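Side-chain contact in exoglucanase A (Cellulomonas fimi, PDB 7CBD), which hydrolyses beta-1,4-glucosidic linkages of cellulose with inversion of anomeric configuration, releasing cellobiose from non-reducing chain ends: residues 40-45 and 418-423. Numbering follows the deposited sequence. Where two conformers were deposited one is given.
Sequences AKMRTV and EQFVTL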
loop_
_atom_site.group_PDB
_atom_site.type_symbol
_atom_site.label_atom_id
_atom_site.label_comp_id
_atom_site.label_asym_id
_atom_site.label_seq_id
_atom_site.Cartn_x
_atom_site.Cartn_y
_atom_site.Cartn_z
ATOM N N ALA A 40 -9.667 10.131 21.163
ATOM C CA ALA A 40 -8.627 11.143 20.985
ATOM C C ALA A 40 -7.532 10.659 20.036
ATOM O O ALA A 40 -7.012 11.436 19.221
ATOM C CB ALA A 40 -8.044 11.534 22.346
ATOM N N LYS A 41 -7.159 9.378 20.133
ATOM C CA LYS A 41 -6.177 8.821 19.205
ATOM C C LYS A 41 -6.711 8.810 17.778
ATOM O O LYS A 41 -5.986 9.135 16.830
ATOM C CB LYS A 41 -5.812 7.399 19.622
ATOM C CG LYS A 41 -5.030 7.281 20.920
ATOM C CD LYS A 41 -4.802 5.801 21.217
ATOM C CE LYS A 41 -3.795 5.559 22.320
ATOM N NZ LYS A 41 -3.524 4.097 22.456
ATOM N N MET A 42 -7.983 8.437 17.608
ATOM C CA MET A 42 -8.587 8.480 16.280
ATOM C C MET A 42 -8.558 9.893 15.708
ATOM O O MET A 42 -8.276 10.078 14.520
ATOM C CB MET A 42 -10.012 7.932 16.323
ATOM C CG MET A 42 -10.084 6.458 16.665
ATOM S SD MET A 42 -11.782 5.851 16.578
ATOM C CE MET A 42 -11.513 4.084 16.696
ATOM N N ARG A 43 -8.813 10.907 16.543
ATOM C CA ARG A 43 -8.744 12.279 16.051
ATOM C C ARG A 43 -7.348 12.623 15.538
ATOM O O ARG A 43 -7.207 13.325 14.533
ATOM C CB ARG A 43 -9.212 13.258 17.126
ATOM C CG ARG A 43 -10.702 13.126 17.434
ATOM C CD ARG A 43 -11.232 14.282 18.263
ATOM N NE ARG A 43 -10.612 14.361 19.584
ATOM C CZ ARG A 43 -11.113 13.809 20.688
ATOM N NH1 ARG A 43 -12.243 13.110 20.649
ATOM N NH2 ARG A 43 -10.473 13.954 21.842
ATOM N N THR A 44 -6.302 12.121 16.201
ATOM C CA THR A 44 -4.945 12.329 15.695
ATOM C C THR A 44 -4.760 11.683 14.328
ATOM O O THR A 44 -4.160 12.278 13.425
ATOM C CB THR A 44 -3.927 11.766 16.685
ATOM O OG1 THR A 44 -4.093 12.422 17.941
ATOM C CG2 THR A 44 -2.499 11.978 16.178
ATOM N N VAL A 45 -5.279 10.468 14.155
ATOM C CA VAL A 45 -5.154 9.772 12.877
ATOM C C VAL A 45 -5.785 10.585 11.750
ATOM O O VAL A 45 -5.265 10.619 10.625
ATOM C CB VAL A 45 -5.765 8.366 12.999
ATOM C CG1 VAL A 45 -5.880 7.683 11.639
ATOM C CG2 VAL A 45 -4.942 7.514 13.952
ATOM N N GLU A 418 -14.811 -2.285 13.173
ATOM C CA GLU A 418 -14.026 -3.063 14.127
ATOM C C GLU A 418 -12.554 -3.049 13.759
ATOM O O GLU A 418 -11.685 -2.970 14.638
ATOM C CB GLU A 418 -14.531 -4.504 14.165
ATOM C CG GLU A 418 -15.981 -4.644 14.567
ATOM C CD GLU A 418 -16.885 -4.881 13.383
ATOM O OE1 GLU A 418 -16.760 -4.135 12.386
ATOM O OE2 GLU A 418 -17.710 -5.818 13.457
ATOM N N GLN A 419 -12.262 -3.134 12.462
ATOM C CA GLN A 419 -10.881 -3.134 12.012
ATOM C C GLN A 419 -10.193 -1.822 12.361
ATOM O O GLN A 419 -9.043 -1.824 12.809
ATOM C CB GLN A 419 -10.833 -3.379 10.512
ATOM C CG GLN A 419 -9.430 -3.422 9.951
ATOM C CD GLN A 419 -9.435 -3.521 8.448
ATOM O OE1 GLN A 419 -9.962 -2.641 7.768
ATOM N NE2 GLN A 419 -8.873 -4.606 7.913
ATOM N N PHE A 420 -10.884 -0.691 12.187
ATOM C CA PHE A 420 -10.259 0.580 12.535
ATOM C C PHE A 420 -9.986 0.675 14.031
ATOM O O PHE A 420 -8.943 1.194 14.436
ATOM C CB PHE A 420 -11.089 1.769 12.064
ATOM C CG PHE A 420 -10.374 3.087 12.206
ATOM C CD1 PHE A 420 -9.223 3.354 11.472
ATOM C CD2 PHE A 420 -10.835 4.054 13.079
ATOM C CE1 PHE A 420 -8.564 4.556 11.596
ATOM C CE2 PHE A 420 -10.172 5.266 13.205
ATOM C CZ PHE A 420 -9.039 5.515 12.462
ATOM N N VAL A 421 -10.907 0.181 14.863
ATOM C CA VAL A 421 -10.657 0.147 16.302
ATOM C C VAL A 421 -9.365 -0.608 16.594
ATOM O O VAL A 421 -8.492 -0.129 17.330
ATOM C CB VAL A 421 -11.863 -0.464 17.035
ATOM C CG1 VAL A 421 -11.507 -0.824 18.471
ATOM C CG2 VAL A 421 -13.038 0.493 16.999
ATOM N N THR A 422 -9.223 -1.802 16.009
ATOM C CA THR A 422 -8.021 -2.604 16.225
ATOM C C THR A 422 -6.784 -1.913 15.666
ATOM O O THR A 422 -5.725 -1.909 16.307
ATOM C CB THR A 422 -8.210 -3.975 15.583
ATOM O OG1 THR A 422 -9.277 -4.652 16.253
ATOM C CG2 THR A 422 -6.942 -4.813 15.681
ATOM N N LEU A 423 -6.901 -1.316 14.472
ATOM C CA LEU A 423 -5.762 -0.639 13.856
ATOM C C LEU A 423 -5.221 0.462 14.756
ATOM O O LEU A 423 -4.001 0.643 14.861
ATOM C CB LEU A 423 -6.164 -0.046 12.508
ATOM C CG LEU A 423 -6.244 -1.028 11.342
ATOM C CD1 LEU A 423 -6.903 -0.350 10.152
ATOM C CD2 LEU A 423 -4.859 -1.543 10.971
#
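With CG of Phe-420 trans to its own backbone N (chi1 -171°), the ring reaches toward helix 36-45, while Met-42, extended from CB to CE (chi2 -176°), runs alongside it toward helix 417-425. Met-42 CG lies 3.7 Å from Phe-420 CE2, and SD follows at 3.8 Å from that carbon. Met-42 SD sits at the edge of the Phe-420 ring, 5.0 Å from its centroid, in a Met-aromatic contact. Beyond it, Met-42 CE closes on Phe-420 CD2 at 3.7 Å and also touches CG2 of Val-421, so the unbranched thioether serves two residues of helix 417-425. The segments cross almost at right angles (93°), their axes 11.1 Å apart, a gap long side chains can span; this packing joins helices 36-45 and 417-425, far apart in sequence, within the distorted alpha/beta-barrel catalytic domain of glycoside hydrolase family 6. Val-45, one helical turn after Met-42, meets the far end of the ring: its CG1 lies in the ring plane, 3.9 Å from Phe-420 CZ. A short, branched residue suits this spot, where the phenyl group already fills most of the distance. Val-25 of helix 19-30 and Trp-415 also pack against Phe-420, in keeping with its buried apolar ring.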